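PDB 4KPP: Sodium/calcium exchanger membrane region domain-containing protein from Archaeoglobus fulgidus, which probably exchanges calcium ions for protons across the membrane as a member of the sodium/calcium exchanger family. Local coordinates for residues A107-I112 with A245-A250; S256-V261 with N276-S281. One frame throughout, in Å; residues are numbered along the deposited sequence.

Contact 1: residues A107-I112 with A245-A250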
loop_
_atom_site.group_PDB
_atom_site.type_symbol
_atom_site.label_atom_id
_atom_site.label_comp_id
_atom_site.label_asym_id
_atom_site.label_seq_id
_atom_site.Cartn_x
_atom_site.Cartn_y
_atom_site.Cartn_z
ATOM N N ALA A 107 4.012 6.056 2.823
ATOM C CA ALA A 107 3.547 4.723 2.459
ATOM C C ALA A 107 4.005 4.346 1.053
ATOM O O ALA A 107 4.554 3.264 0.846
ATOM C CB ALA A 107 2.031 4.632 2.578
ATOM N N ASN A 108 3.794 5.252 0.100
ATOM C CA ASN A 108 4.179 5.021 -1.291
ATOM C C ASN A 108 5.672 4.808 -1.486
ATOM O O ASN A 108 6.085 3.859 -2.147
ATOM C CB ASN A 108 3.712 6.175 -2.184
ATOM C CG ASN A 108 2.270 6.034 -2.608
ATOM O OD1 ASN A 108 1.973 5.475 -3.662
ATOM N ND2 ASN A 108 1.362 6.532 -1.784
ATOM N N ARG A 109 6.478 5.697 -0.918
ATOM C CA ARG A 109 7.922 5.640 -1.115
ATOM C C ARG A 109 8.564 4.457 -0.397
ATOM O O ARG A 109 9.518 3.858 -0.899
ATOM C CB ARG A 109 8.583 6.963 -0.715
ATOM C CG ARG A 109 8.103 8.153 -1.540
ATOM C CD ARG A 109 9.220 9.155 -1.808
ATOM N NE ARG A 109 9.763 9.722 -0.577
ATOM C CZ ARG A 109 9.257 10.781 0.045
ATOM N NH1 ARG A 109 8.186 11.390 -0.443
ATOM N NH2 ARG A 109 9.818 11.227 1.159
ATOM N N LEU A 110 8.027 4.115 0.770
ATOM C CA LEU A 110 8.508 2.966 1.526
ATOM C C LEU A 110 8.220 1.679 0.768
ATOM O O LEU A 110 9.016 0.743 0.784
ATOM C CB LEU A 110 7.832 2.910 2.896
ATOM C CG LEU A 110 8.296 1.814 3.855
ATOM C CD1 LEU A 110 9.450 2.307 4.719
ATOM C CD2 LEU A 110 7.137 1.315 4.707
ATOM N N LEU A 111 7.070 1.646 0.103
ATOM C CA LEU A 111 6.634 0.467 -0.630
ATOM C C LEU A 111 7.611 0.141 -1.755
ATOM O O LEU A 111 7.976 -1.012 -1.964
ATOM C CB LEU A 111 5.248 0.714 -1.216
ATOM C CG LEU A 111 4.244 -0.431 -1.336
ATOM C CD1 LEU A 111 3.360 -0.181 -2.547
ATOM C CD2 LEU A 111 4.896 -1.812 -1.401
ATOM N N ILE A 112 8.028 1.166 -2.485
ATOM C CA ILE A 112 8.956 0.973 -3.588
ATOM C C ILE A 112 10.393 0.911 -3.093
ATOM O O ILE A 112 11.126 -0.020 -3.422
ATOM C CB ILE A 112 8.810 2.084 -4.648
ATOM C CG1 ILE A 112 7.412 2.030 -5.265
ATOM C CG2 ILE A 112 9.889 1.948 -5.724
ATOM C CD1 ILE A 112 7.153 3.108 -6.278
ATOM N N ALA A 245 7.627 9.890 12.511
ATOM C CA ALA A 245 6.712 8.853 12.976
ATOM C C ALA A 245 5.546 8.682 12.003
ATOM O O ALA A 245 5.211 7.568 11.609
ATOM C CB ALA A 245 6.199 9.185 14.374
ATOM N N VAL A 246 4.941 9.801 11.619
ATOM C CA VAL A 246 3.814 9.811 10.690
ATOM C C VAL A 246 4.193 9.260 9.315
ATOM O O VAL A 246 3.435 8.506 8.703
ATOM C CB VAL A 246 3.247 11.242 10.527
ATOM C CG1 VAL A 246 2.269 11.315 9.359
ATOM C CG2 VAL A 246 2.583 11.697 11.815
ATOM N N GLN A 247 5.381 9.622 8.847
ATOM C CA GLN A 247 5.797 9.289 7.490
ATOM C C GLN A 247 6.480 7.931 7.378
ATOM O O GLN A 247 6.312 7.229 6.380
ATOM C CB GLN A 247 6.718 10.380 6.945
ATOM C CG GLN A 247 6.968 10.308 5.458
ATOM C CD GLN A 247 7.583 11.584 4.914
ATOM O OE1 GLN A 247 7.265 12.012 3.807
ATOM N NE2 GLN A 247 8.470 12.195 5.690
ATOM N N TRP A 248 7.249 7.552 8.395
ATOM C CA TRP A 248 8.072 6.349 8.285
ATOM C C TRP A 248 7.675 5.203 9.213
ATOM O O TRP A 248 7.665 4.043 8.798
ATOM C CB TRP A 248 9.556 6.689 8.451
ATOM C CG TRP A 248 10.017 7.771 7.521
ATOM C CD1 TRP A 248 10.581 8.963 7.869
ATOM C CD2 TRP A 248 9.940 7.768 6.088
ATOM N NE1 TRP A 248 10.868 9.696 6.746
ATOM C CE2 TRP A 248 10.484 8.986 5.639
ATOM C CE3 TRP A 248 9.470 6.851 5.142
ATOM C CZ2 TRP A 248 10.571 9.314 4.286
ATOM C CZ3 TRP A 248 9.557 7.179 3.797
ATOM C CH2 TRP A 248 10.103 8.398 3.382
ATOM N N ILE A 249 7.353 5.520 10.462
ATOM C CA ILE A 249 7.021 4.474 11.423
ATOM C C ILE A 249 5.612 3.927 11.214
ATOM O O ILE A 249 5.416 2.715 11.172
ATOM C CB ILE A 249 7.194 4.946 12.879
ATOM C CG1 ILE A 249 8.640 5.381 13.122
ATOM C CG2 ILE A 249 6.822 3.835 13.847
ATOM C CD1 ILE A 249 8.904 5.841 14.540
ATOM N N ALA A 250 4.638 4.821 11.073
ATOM C CA ALA A 250 3.249 4.408 10.871
ATOM C C ALA A 250 3.017 3.535 9.626
ATOM O O ALA A 250 2.330 2.521 9.716
ATOM C CB ALA A 250 2.300 5.618 10.889
#
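The helix turns bearing Arg109 and Trp248 run roughly the same way, with axes 9.5 Å apart at closest approach and a crossing angle of -34°. The backbones come nearest at Ala107 and Gln247, whose CA atoms are 7.2 Å apart. Ala107 N and Gln247 O are 4.4 Å apart there, and no hydrogen bond joins the two turns. The side-chain contact is carried by Arg109, Gln247 and Trp248. The carbon chain of Arg109 bends at its second and third torsions, which brings the guanidinium round to the six-membered ring of Trp248. NH2 of Arg109 sits at the ring edge, close to the ring plane, 3.6 Å from CH2 of Trp248. CZ2 of Trp248 is almost as near, at 3.7 Å from the same NH2. The planes of guanidinium and indole are 72° apart, so this is not a flat cation-pi stack. Each turn belongs to one of the two sodium/calcium exchanger regions of the chain, and both lie in or beside predicted membrane-spanning helices. The contact thus joins helix 96-127 of the first region to helix 242-267 of the second. The turn at 245-249 is a wide, pi-type one, in which Ala250 N bonds to Ala245 O at 2.9 Å. CB of Trp248 points away from the other helix, and the indole swings back toward it, with CG beside the backbone N (chi1 -53°). CG of Gln247 lies over the centre of one indole face. Phe348 meets the indole with its ring nearly perpendicular. The charge of Arg109 is answered elsewhere: NH2 forms a salt bridge with Glu316 and a hydrogen bond with Gln351, while NH1 bonds to Thr320.

Contact 2: residues S256-V261 with N276-S281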
loop_
_atom_site.group_PDB
_atom_site.type_symbol
_atom_site.label_atom_id
_atom_site.label_comp_id
_atom_site.label_asym_id
_atom_site.label_seq_id
_atom_site.Cartn_x
_atom_site.Cartn_y
_atom_site.Cartn_z
ATOM N N SER A 256 3.930 -3.745 6.701
ATOM C CA SER A 256 4.605 -4.969 7.144
ATOM C C SER A 256 3.866 -6.288 6.854
ATOM O O SER A 256 4.484 -7.233 6.358
ATOM C CB SER A 256 4.981 -4.890 8.628
ATOM O OG SER A 256 6.013 -3.943 8.838
ATOM N N PRO A 257 2.559 -6.373 7.182
ATOM C CA PRO A 257 1.862 -7.634 6.898
ATOM C C PRO A 257 1.874 -7.969 5.413
ATOM O O PRO A 257 2.006 -9.136 5.041
ATOM C CB PRO A 257 0.428 -7.351 7.355
ATOM C CG PRO A 257 0.577 -6.307 8.408
ATOM C CD PRO A 257 1.696 -5.435 7.928
ATOM N N GLU A 258 1.741 -6.941 4.581
ATOM C CA GLU A 258 1.810 -7.094 3.133
ATOM C C GLU A 258 3.185 -7.596 2.699
ATOM O O GLU A 258 3.296 -8.438 1.809
ATOM C CB GLU A 258 1.513 -5.758 2.458
ATOM C CG GLU A 258 1.803 -5.727 0.972
ATOM C CD GLU A 258 2.134 -4.334 0.489
ATOM O OE1 GLU A 258 1.948 -4.051 -0.712
ATOM O OE2 GLU A 258 2.589 -3.519 1.318
ATOM N N LEU A 259 4.227 -7.069 3.335
ATOM C CA LEU A 259 5.597 -7.464 3.027
ATOM C C LEU A 259 5.871 -8.907 3.439
ATOM O O LEU A 259 6.474 -9.669 2.687
ATOM C CB LEU A 259 6.593 -6.525 3.708
ATOM C CG LEU A 259 7.249 -5.463 2.823
ATOM C CD1 LEU A 259 8.070 -6.127 1.730
ATOM C CD2 LEU A 259 6.212 -4.521 2.222
ATOM N N ILE A 260 5.423 -9.273 4.635
ATOM C CA ILE A 260 5.604 -10.628 5.150
ATOM C C ILE A 260 4.968 -11.684 4.241
ATOM O O ILE A 260 5.561 -12.733 3.985
ATOM C CB ILE A 260 5.042 -10.758 6.581
ATOM C CG1 ILE A 260 5.859 -9.900 7.547
ATOM C CG2 ILE A 260 5.048 -12.210 7.038
ATOM C CD1 ILE A 260 5.298 -9.866 8.956
ATOM N N VAL A 261 3.764 -11.402 3.751
ATOM C CA VAL A 261 3.087 -12.319 2.840
ATOM C C VAL A 261 3.848 -12.410 1.520
ATOM O O VAL A 261 3.951 -13.483 0.922
ATOM C CB VAL A 261 1.615 -11.905 2.599
ATOM C CG1 VAL A 261 0.999 -12.710 1.458
ATOM C CG2 VAL A 261 0.802 -12.072 3.880
ATOM N N ASN A 276 3.429 -9.053 -8.511
ATOM C CA ASN A 276 2.152 -8.566 -9.028
ATOM C C ASN A 276 1.368 -7.821 -7.956
ATOM O O ASN A 276 0.739 -6.801 -8.232
ATOM C CB ASN A 276 1.299 -9.719 -9.565
ATOM C CG ASN A 276 1.749 -10.196 -10.929
ATOM O OD1 ASN A 276 2.337 -9.442 -11.700
ATOM N ND2 ASN A 276 1.470 -11.459 -11.235
ATOM N N ALA A 277 1.418 -8.343 -6.735
ATOM C CA ALA A 277 0.678 -7.776 -5.619
ATOM C C ALA A 277 1.301 -6.468 -5.152
ATOM O O ALA A 277 0.593 -5.496 -4.885
ATOM C CB ALA A 277 0.604 -8.779 -4.467
ATOM N N LEU A 278 2.627 -6.451 -5.051
ATOM C CA LEU A 278 3.345 -5.254 -4.623
ATOM C C LEU A 278 3.191 -4.115 -5.625
ATOM O O LEU A 278 3.109 -2.946 -5.244
ATOM C CB LEU A 278 4.828 -5.559 -4.414
ATOM C CG LEU A 278 5.199 -6.499 -3.268
ATOM C CD1 LEU A 278 6.704 -6.532 -3.105
ATOM C CD2 LEU A 278 4.525 -6.075 -1.971
ATOM N N ILE A 279 3.161 -4.460 -6.905
ATOM C CA ILE A 279 3.004 -3.462 -7.956
ATOM C C ILE A 279 1.570 -2.936 -7.989
ATOM O O ILE A 279 1.347 -1.731 -8.111
ATOM C CB ILE A 279 3.418 -4.028 -9.330
ATOM C CG1 ILE A 279 4.930 -4.287 -9.354
ATOM C CG2 ILE A 279 2.997 -3.085 -10.456
ATOM C CD1 ILE A 279 5.408 -5.107 -10.536
ATOM N N SER A 280 0.605 -3.843 -7.855
ATOM C CA SER A 280 -0.806 -3.470 -7.796
ATOM C C SER A 280 -1.131 -2.686 -6.526
ATOM O O SER A 280 -1.981 -1.799 -6.539
ATOM C CB SER A 280 -1.702 -4.710 -7.892
ATOM O OG SER A 280 -3.070 -4.353 -7.785
ATOM N N SER A 281 -0.457 -3.021 -5.431
ATOM C CA SER A 281 -0.633 -2.297 -4.177
ATOM C C SER A 281 -0.128 -0.869 -4.323
ATOM O O SER A 281 -0.698 0.064 -3.747
ATOM C CB SER A 281 0.102 -2.998 -3.036
ATOM O OG SER A 281 -0.002 -2.256 -1.834
HETATM O O HOH W 1 -0.091 -6.144 -1.570
#
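Glu258 reaches across from helix 242-267 and meets Leu278 and Ser281 of helix 271-285. It sits at a kink, where the N atoms of Pro257 and Glu258 have no bond to the preceding turn. This kink probably belongs to one of the two alpha-repeats of the exchanger family, and the contact joins consecutive helices. The CG of Glu258 is anti to the backbone N (chi1 169°) and the chain stays extended beyond it, which carries the carboxylate across the gap. Ala277 comes first along the second helix. It is linked through water 1, which donates to Glu258 OE1 at 3.0 Å and, weakly, to Ala277 O at 3.4 Å. Leu278 follows and brings its CD2 methyl to 3.5 Å from Glu258 OE1. CD2 also lies 4.0 Å from Glu258 CG. The two side chains cross obliquely. Ser281, one turn later, makes the direct polar bond. Its OG donates to Glu258 OE1 at 2.9 Å and comes from above the carboxylate plane, 47° out of it. Ser281 OG is also hydrogen-bonded to Gln285 NE2, which places the hydroxyl from its own helix. If Glu258 were shortened to an alanine here, the Ser281 hydroxyl and water 1 would probably lose their shared acceptor, and a gap would be likely beside Leu278 CD2. Leu111 and Val75 also touch the Glu258 side chain. One oxygen, OE1, therefore receives both the serine and the water, while OE2 lies near a like charge, OE2 of Glu255. As in the family, such membrane acids may serve ion exchange, though the calcium ion of this structure lies elsewhere.

How the contacts relate
Helix 242-267 is common to both contacts. It meets helix 96-127 near its start in contact 1 and helix 271-285 further along in contact 2. The centres are about 14 Å apart, and contact 1 closes in the chain before contact 2 opens. Both are buried near the middle of the protein. Leu111 of helix 96-127 bridges them: its CD2 lies 3.8 Å from Glu258 OE1, and its CD1 packs on the backbone of Leu278 and Ser281. Contact 1 joins the two exchanger regions, whereas contact 2 lies wholly within the second. The three helices pack together near the centre of the chain, away from the calcium ion bound at Ile330, Asp333, Lys335 and Glu340.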